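PDB 5YX6: probable fatty acyl-CoA transferase Rv3272 from Mycobacterium tuberculosis, which probably transfers coenzyme A in fatty acid metabolism, binding fatty acyl-CoAs of varying chain length and palmitoyl-CoA most tightly. Local coordinates for residues V15-Q20 and R71-V76; G45-R50 and T64-N69. All blocks are in the same frame, centred on the assembly; numbering follows the deposited sequence.

Interaction 1. Residues V15-Q20 and R71-V76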
ATOM      1  N   VAL A  15       6.063  15.790 -16.530  1.00 27.77           N
ATOM      2  CA  VAL A  15       4.810  15.532 -15.840  1.00 27.16           C
ATOM      3  C   VAL A  15       4.235  16.828 -15.291  1.00 26.31           C
ATOM      4  O   VAL A  15       4.938  17.598 -14.647  1.00 30.24           O
ATOM      5  CB  VAL A  15       5.003  14.523 -14.687  1.00 27.36           C
ATOM      6  CG1 VAL A  15       3.684  14.250 -13.979  1.00 23.00           C
ATOM      7  CG2 VAL A  15       5.637  13.223 -15.206  1.00 24.00           C
ATOM      8  N   LEU A  16       2.958  17.065 -15.559  1.00 27.77           N
ATOM      9  CA  LEU A  16       2.229  18.197 -14.993  1.00 30.67           C
ATOM     10  C   LEU A  16       1.416  17.745 -13.790  1.00 30.63           C
ATOM     11  O   LEU A  16       0.423  17.037 -13.953  1.00 31.79           O
ATOM     12  CB  LEU A  16       1.304  18.814 -16.038  1.00 29.82           C
ATOM     13  CG  LEU A  16       1.833  20.063 -16.718  1.00 39.11           C
ATOM     14  CD1 LEU A  16       3.160  19.741 -17.378  1.00 33.44           C
ATOM     15  CD2 LEU A  16       0.810  20.599 -17.723  1.00 39.18           C
ATOM     16  N   ASP A  17       1.824  18.157 -12.593  1.00 28.64           N
ATOM     17  CA  ASP A  17       1.247  17.610 -11.356  1.00 31.33           C
ATOM     18  C   ASP A  17       0.284  18.600 -10.695  1.00 30.70           C
ATOM     19  O   ASP A  17       0.725  19.528 -10.022  1.00 28.21           O
ATOM     20  CB  ASP A  17       2.376  17.232 -10.379  1.00 30.69           C
ATOM     21  CG  ASP A  17       1.872  16.525  -9.109  1.00 42.56           C
ATOM     22  OD1 ASP A  17       0.642  16.359  -8.968  1.00 42.42           O
ATOM     23  OD2 ASP A  17       2.712  16.140  -8.243  1.00 39.39           O
ATOM     24  N   PHE A  18      -1.020  18.380 -10.863  1.00 27.96           N
ATOM     25  CA  PHE A  18      -2.046  19.248 -10.258  1.00 36.16           C
ATOM     26  C   PHE A  18      -2.465  18.813  -8.840  1.00 37.14           C
ATOM     27  O   PHE A  18      -3.324  19.453  -8.230  1.00 37.16           O
ATOM     28  CB  PHE A  18      -3.312  19.307 -11.141  1.00 31.08           C
ATOM     29  CG  PHE A  18      -3.144  20.057 -12.456  1.00 30.66           C
ATOM     30  CD1 PHE A  18      -2.598  19.432 -13.572  1.00 28.05           C
ATOM     31  CD2 PHE A  18      -3.586  21.368 -12.584  1.00 33.27           C
ATOM     32  CE1 PHE A  18      -2.464  20.111 -14.782  1.00 33.43           C
ATOM     33  CE2 PHE A  18      -3.456  22.051 -13.784  1.00 34.54           C
ATOM     34  CZ  PHE A  18      -2.894  21.422 -14.889  1.00 31.55           C
ATOM     35  N   THR A  19      -1.862  17.747  -8.314  1.00 32.89           N
ATOM     36  CA  THR A  19      -2.330  17.122  -7.065  1.00 35.04           C
ATOM     37  C   THR A  19      -1.959  17.889  -5.794  1.00 34.87           C
ATOM     38  O   THR A  19      -1.029  18.691  -5.791  1.00 40.20           O
ATOM     39  CB  THR A  19      -1.765  15.689  -6.891  1.00 36.96           C
ATOM     40  OG1 THR A  19      -0.360  15.759  -6.617  1.00 35.20           O
ATOM     41  CG2 THR A  19      -2.006  14.834  -8.127  1.00 35.78           C
ATOM     42  N   GLN A  20      -2.696  17.640  -4.714  1.00 38.76           N
ATOM     43  CA  GLN A  20      -2.368  18.221  -3.408  1.00 45.39           C
ATOM     44  C   GLN A  20      -2.374  17.174  -2.302  1.00 41.68           C
ATOM     45  O   GLN A  20      -2.809  16.043  -2.512  1.00 41.55           O
ATOM     46  CB  GLN A  20      -3.323  19.352  -3.031  1.00 43.59           C
ATOM     47  CG  GLN A  20      -3.358  20.503  -4.011  1.00 49.88           C
ATOM     48  CD  GLN A  20      -4.520  21.432  -3.743  1.00 61.24           C
ATOM     49  OE1 GLN A  20      -4.608  22.032  -2.666  1.00 62.31           O
ATOM     50  NE2 GLN A  20      -5.421  21.555  -4.712  1.00 58.08           N
ATOM     51  N   ARG A  71      10.233  16.993  -3.212  1.00 30.48           N
ATOM     52  CA  ARG A  71      11.635  17.272  -3.449  1.00 31.65           C
ATOM     53  C   ARG A  71      11.975  17.078  -4.925  1.00 35.27           C
ATOM     54  O   ARG A  71      11.518  16.125  -5.554  1.00 34.72           O
ATOM     55  CB  ARG A  71      12.496  16.385  -2.551  1.00 32.93           C
ATOM     56  CG  ARG A  71      12.270  16.647  -1.070  1.00 35.91           C
ATOM     57  CD  ARG A  71      12.823  15.559  -0.179  1.00 29.97           C
ATOM     58  NE  ARG A  71      12.163  14.277  -0.424  1.00 35.76           N
ATOM     59  CZ  ARG A  71      12.714  13.258  -1.074  1.00 33.54           C
ATOM     60  NH1 ARG A  71      12.030  12.135  -1.249  1.00 39.64           N
ATOM     61  NH2 ARG A  71      13.944  13.361  -1.552  1.00 39.56           N
ATOM     62  N   GLY A  72      12.731  18.016  -5.490  1.00 37.34           N
ATOM     63  CA  GLY A  72      13.200  17.883  -6.856  1.00 33.81           C
ATOM     64  C   GLY A  72      12.115  18.216  -7.858  1.00 29.35           C
ATOM     65  O   GLY A  72      12.297  18.051  -9.062  1.00 31.13           O
ATOM     66  N   LYS A  73      10.968  18.663  -7.368  1.00 31.02           N
ATOM     67  CA  LYS A  73       9.917  19.099  -8.269  1.00 29.08           C
ATOM     68  C   LYS A  73      10.114  20.557  -8.655  1.00 34.26           C
ATOM     69  O   LYS A  73      10.892  21.278  -8.028  1.00 31.73           O
ATOM     70  CB  LYS A  73       8.544  18.893  -7.644  1.00 25.38           C
ATOM     71  CG  LYS A  73       8.158  17.434  -7.522  1.00 29.51           C
ATOM     72  CD  LYS A  73       6.753  17.284  -6.971  1.00 33.17           C
ATOM     73  CE  LYS A  73       6.411  15.831  -6.655  1.00 29.73           C
ATOM     74  NZ  LYS A  73       5.008  15.736  -6.147  1.00 33.44           N
ATOM     75  N   LYS A  74       9.437  20.969  -9.720  1.00 31.55           N
ATOM     76  CA  LYS A  74       9.358  22.371 -10.086  1.00 31.04           C
ATOM     77  C   LYS A  74       7.971  22.908  -9.789  1.00 30.34           C
ATOM     78  O   LYS A  74       7.035  22.137  -9.583  1.00 31.12           O
ATOM     79  CB  LYS A  74       9.749  22.552 -11.552  1.00 31.25           C
ATOM     80  CG  LYS A  74      11.112  21.951 -11.788  1.00 30.18           C
ATOM     81  CD  LYS A  74      11.719  22.283 -13.120  1.00 34.81           C
ATOM     82  CE  LYS A  74      13.130  21.709 -13.183  1.00 37.09           C
ATOM     83  NZ  LYS A  74      13.782  21.909 -14.509  1.00 53.82           N
ATOM     84  N   SER A  75       7.840  24.229  -9.752  1.00 29.49           N
ATOM     85  CA  SER A  75       6.573  24.841  -9.389  1.00 28.75           C
ATOM     86  C   SER A  75       6.176  26.009 -10.280  1.00 31.93           C
ATOM     87  O   SER A  75       6.994  26.877 -10.609  1.00 31.11           O
ATOM     88  CB  SER A  75       6.618  25.311  -7.923  1.00 28.23           C
ATOM     89  OG  SER A  75       5.404  25.942  -7.537  1.00 26.77           O
ATOM     90  N   VAL A  76       4.910  26.006 -10.683  1.00 26.60           N
ATOM     91  CA  VAL A  76       4.318  27.166 -11.312  1.00 30.14           C
ATOM     92  C   VAL A  76       3.130  27.548 -10.446  1.00 35.97           C
ATOM     93  O   VAL A  76       2.451  26.690  -9.874  1.00 35.06           O
ATOM     94  CB  VAL A  76       3.900  26.935 -12.798  1.00 30.41           C
ATOM     95  CG1 VAL A  76       5.104  26.497 -13.627  1.00 27.58           C
ATOM     96  CG2 VAL A  76       2.756  25.933 -12.914  1.00 30.69           C
TER
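A single buried salt bridge joins the two segments: Lys73 NZ donates to Asp17 OD2 at 3.1 Å, arriving nearly in line with the C-O bond of that oxygen. In the parallel Rossmann-type sheet, strands 14-17 and 74-77 are separated by strand 37-42, and the nearest alpha carbons, those of Asp17 and Ser75, lie 9.2 Å apart. Backbones so spaced cannot pair directly, and the long lysine chain makes up the difference. Beyond CG it is fully extended (chi2 to chi4 all within 10° of 180°), passing Lys40 of the middle strand before its ammonium meets the carboxylate.

The hydrogen bonds within 15-20 belong to the other carboxylate oxygen. Asp17 OD1 accepts from Thr19 N at 2.9 Å, which closes an Asx turn where the strand gives way to loop, and from Thr19 OG1 at 2.6 Å. The hydroxyl uses the syn lone pair, whereas the amide comes from above the carboxylate plane. Aspartate suits the place because its short side chain can turn back on its own backbone with one oxygen and offer the second to lysine.

The ammonium has further acceptors in Asn69 O, Pro25 O and Asn70 OD1. Lys73 thus links the end of strand 14-17 to helix 23-33 and to the loop just ahead of itself, and its positive charge, buried beside the negative charge of Asp17, probably helps keep the carboxylate ionised.

Interaction 2. Residues G45-R50 and T64-N69; sequences GGEAAR and TYFLPN
Phe66 lays one ring face against Arg50 and turns an edge to Glu47, a CH-pi contact that joins two loops of the CoA-transferase family III fold, one following strand 37-42 and the other leading towards strand 74-77. Arg50 CG sits over the face, 3.6 Å from the Phe66 ring centroid and only 6° off the normal. Farther along, the guanidinium leans over the ring rim, its plane inclined by 38° and Arg50 CZ 3.3 Å from Phe66 CZ. An arginine serves well here, since its CG covers the aromatic face while its flat charged end lies over the rim and can still reach polar partners. At the ring edge, in plane, Glu47 OE1 lies 3.6 Å from Phe66 CE1, facing the weakly positive rim of C-H groups. Phe66 CG stands anti to the backbone N (chi1 -179°), which carries the ring towards 45-50, and Ala49 is small enough to let Phe66 CB come within 3.5 Å of Ala49 O.

Partners outside the two segments position both polar side chains: Arg50 NH2 pairs with Glu42 and also bonds Pro381 O, while Glu47 bonds Asn21 N and forms a salt bridge with Lys40. Across the backbones, one water donates to Ala49 O at 2.6 Å and accepts from Tyr65 N at 2.9 Å.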
ATOM      1  N   GLY A  45       0.255  31.826  -4.406  1.00 44.76           N
ATOM      2  CA  GLY A  45       0.719  31.872  -3.031  1.00 50.10           C
ATOM      3  C   GLY A  45       1.222  30.525  -2.543  1.00 50.03           C
ATOM      4  O   GLY A  45       1.782  30.429  -1.447  1.00 51.79           O
ATOM      5  N   GLY A  46       1.016  29.484  -3.351  1.00 44.54           N
ATOM      6  CA  GLY A  46       1.421  28.137  -2.982  1.00 42.60           C
ATOM      7  C   GLY A  46       0.354  27.199  -2.445  1.00 40.00           C
ATOM      8  O   GLY A  46      -0.717  27.622  -2.031  1.00 45.15           O
ATOM      9  N   GLU A  47       0.669  25.908  -2.463  1.00 43.02           N
ATOM     10  CA  GLU A  47      -0.214  24.872  -1.944  1.00 45.31           C
ATOM     11  C   GLU A  47      -0.429  25.072  -0.440  1.00 45.26           C
ATOM     12  O   GLU A  47       0.490  25.468   0.278  1.00 44.16           O
ATOM     13  CB  GLU A  47       0.396  23.492  -2.219  1.00 38.08           C
ATOM     14  CG  GLU A  47      -0.453  22.301  -1.784  1.00 53.58           C
ATOM     15  CD  GLU A  47       0.286  20.958  -1.899  1.00 54.93           C
ATOM     16  OE1 GLU A  47       1.224  20.845  -2.720  1.00 51.46           O
ATOM     17  OE2 GLU A  47      -0.081  20.009  -1.168  1.00 53.49           O
ATOM     18  N   ALA A  48      -1.633  24.788   0.042  1.00 39.56           N
ATOM     19  CA  ALA A  48      -1.955  25.019   1.451  1.00 48.13           C
ATOM     20  C   ALA A  48      -1.108  24.161   2.402  1.00 47.11           C
ATOM     21  O   ALA A  48      -0.802  24.572   3.522  1.00 46.27           O
ATOM     22  CB  ALA A  48      -3.433  24.769   1.697  1.00 50.00           C
ATOM     23  N   ALA A  49      -0.736  22.968   1.950  1.00 45.82           N
ATOM     24  CA  ALA A  49       0.042  22.043   2.770  1.00 43.82           C
ATOM     25  C   ALA A  49       1.433  22.571   3.119  1.00 44.34           C
ATOM     26  O   ALA A  49       2.103  22.018   3.987  1.00 42.04           O
ATOM     27  CB  ALA A  49       0.157  20.699   2.075  1.00 42.61           C
ATOM     28  N   ARG A  50       1.883  23.606   2.415  1.00 42.69           N
ATOM     29  CA  ARG A  50       3.153  24.254   2.739  1.00 44.56           C
ATOM     30  C   ARG A  50       3.100  24.893   4.125  1.00 48.78           C
ATOM     31  O   ARG A  50       4.120  25.014   4.800  1.00 48.37           O
ATOM     32  CB  ARG A  50       3.504  25.327   1.699  1.00 46.44           C
ATOM     33  CG  ARG A  50       4.025  24.811   0.358  1.00 39.74           C
ATOM     34  CD  ARG A  50       4.263  25.982  -0.591  1.00 41.95           C
ATOM     35  NE  ARG A  50       4.654  25.566  -1.937  1.00 39.36           N
ATOM     36  CZ  ARG A  50       5.911  25.401  -2.337  1.00 37.30           C
ATOM     37  NH1 ARG A  50       6.912  25.627  -1.497  1.00 36.81           N
ATOM     38  NH2 ARG A  50       6.166  25.019  -3.582  1.00 32.89           N
ATOM     39  N   THR A  64       5.660  19.125   7.564  1.00 51.66           N
ATOM     40  CA  THR A  64       5.737  17.672   7.602  1.00 50.06           C
ATOM     41  C   THR A  64       4.954  16.959   6.495  1.00 46.09           C
ATOM     42  O   THR A  64       5.287  15.840   6.124  1.00 47.84           O
ATOM     43  CB  THR A  64       5.238  17.170   8.974  1.00 45.75           C
ATOM     44  OG1 THR A  64       4.991  15.763   8.921  1.00 62.09           O
ATOM     45  CG2 THR A  64       3.951  17.878   9.352  1.00 50.75           C
ATOM     46  N   TYR A  65       3.941  17.602   5.936  1.00 46.10           N
ATOM     47  CA  TYR A  65       3.202  16.969   4.851  1.00 48.66           C
ATOM     48  C   TYR A  65       3.755  17.365   3.477  1.00 50.44           C
ATOM     49  O   TYR A  65       3.823  16.533   2.569  1.00 53.42           O
ATOM     50  CB  TYR A  65       1.709  17.303   4.955  1.00 49.77           C
ATOM     51  CG  TYR A  65       1.101  16.779   6.238  1.00 55.35           C
ATOM     52  CD1 TYR A  65       0.785  15.431   6.388  1.00 54.49           C
ATOM     53  CD2 TYR A  65       0.855  17.634   7.310  1.00 57.23           C
ATOM     54  CE1 TYR A  65       0.241  14.948   7.573  1.00 60.76           C
ATOM     55  CE2 TYR A  65       0.311  17.165   8.497  1.00 62.20           C
ATOM     56  CZ  TYR A  65       0.004  15.823   8.626  1.00 68.94           C
ATOM     57  OH  TYR A  65      -0.540  15.364   9.813  1.00 68.13           O
ATOM     58  N   PHE A  66       4.158  18.624   3.322  1.00 41.90           N
ATOM     59  CA  PHE A  66       4.621  19.093   2.022  1.00 40.99           C
ATOM     60  C   PHE A  66       6.038  18.633   1.647  1.00 36.57           C
ATOM     61  O   PHE A  66       6.265  18.114   0.557  1.00 35.77           O
ATOM     62  CB  PHE A  66       4.569  20.622   1.956  1.00 36.93           C
ATOM     63  CG  PHE A  66       5.007  21.175   0.630  1.00 38.80           C
ATOM     64  CD1 PHE A  66       4.128  21.192  -0.443  1.00 39.53           C
ATOM     65  CD2 PHE A  66       6.301  21.635   0.443  1.00 32.71           C
ATOM     66  CE1 PHE A  66       4.517  21.681  -1.675  1.00 37.49           C
ATOM     67  CE2 PHE A  66       6.704  22.123  -0.782  1.00 40.96           C
ATOM     68  CZ  PHE A  66       5.808  22.148  -1.850  1.00 40.24           C
ATOM     69  N   LEU A  67       6.987  18.825   2.552  1.00 35.93           N
ATOM     70  CA  LEU A  67       8.397  18.634   2.221  1.00 39.11           C
ATOM     71  C   LEU A  67       8.806  17.228   1.730  1.00 39.42           C
ATOM     72  O   LEU A  67       9.552  17.114   0.752  1.00 39.29           O
ATOM     73  CB  LEU A  67       9.264  19.013   3.427  1.00 39.00           C
ATOM     74  CG  LEU A  67      10.769  18.939   3.160  1.00 34.79           C
ATOM     75  CD1 LEU A  67      11.367  20.337   3.256  1.00 34.13           C
ATOM     76  CD2 LEU A  67      11.459  17.996   4.111  1.00 36.52           C
ATOM     77  N   PRO A  68       8.336  16.154   2.393  1.00 42.03           N
ATOM     78  CA  PRO A  68       8.864  14.849   1.968  1.00 35.21           C
ATOM     79  C   PRO A  68       8.453  14.394   0.561  1.00 36.75           C
ATOM     80  O   PRO A  68       9.177  13.599  -0.030  1.00 41.21           O
ATOM     81  CB  PRO A  68       8.291  13.880   3.010  1.00 39.01           C
ATOM     82  CG  PRO A  68       7.882  14.718   4.156  1.00 39.01           C
ATOM     83  CD  PRO A  68       7.461  16.028   3.573  1.00 42.51           C
ATOM     84  N   ASN A  69       7.337  14.882   0.029  1.00 35.27           N
ATOM     85  CA  ASN A  69       6.848  14.369  -1.246  1.00 33.86           C
ATOM     86  C   ASN A  69       6.936  15.352  -2.428  1.00 36.01           C
ATOM     87  O   ASN A  69       6.295  15.137  -3.459  1.00 30.36           O
ATOM     88  CB  ASN A  69       5.397  13.896  -1.106  1.00 30.75           C
ATOM     89  CG  ASN A  69       5.251  12.703  -0.175  1.00 34.78           C
ATOM     90  OD1 ASN A  69       6.127  11.844  -0.091  1.00 35.09           O
ATOM     91  ND2 ASN A  69       4.118  12.630   0.501  1.00 37.30           N
TER
HETATM   92  O   HOH W   1       3.185  20.395   5.755  1.00 40.98           O

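Interaction 2 is nested within the chain loop closed by interaction 1: the order is 15-20, 45-50, 64-69, 71-76. Their centres are 11 Å apart, on the same side of the chain's centre, and strand 37-42 connects them, lying between the strands of interaction 1 and running on into the loop of 45-50. Lys40 and Glu42 on this strand serve interaction 2, while Glu42 also bonds Ser75. The contacts meet directly where Gln20 CA packs 3.7 Å from Glu47 OE2. Together they join the three strands at the 74-77 edge of the sheet to a loop, 64-69, that also packs on the second subunit, with the side chain of Ala49 about 11 Å from that of Asp175, the inferred nucleophile.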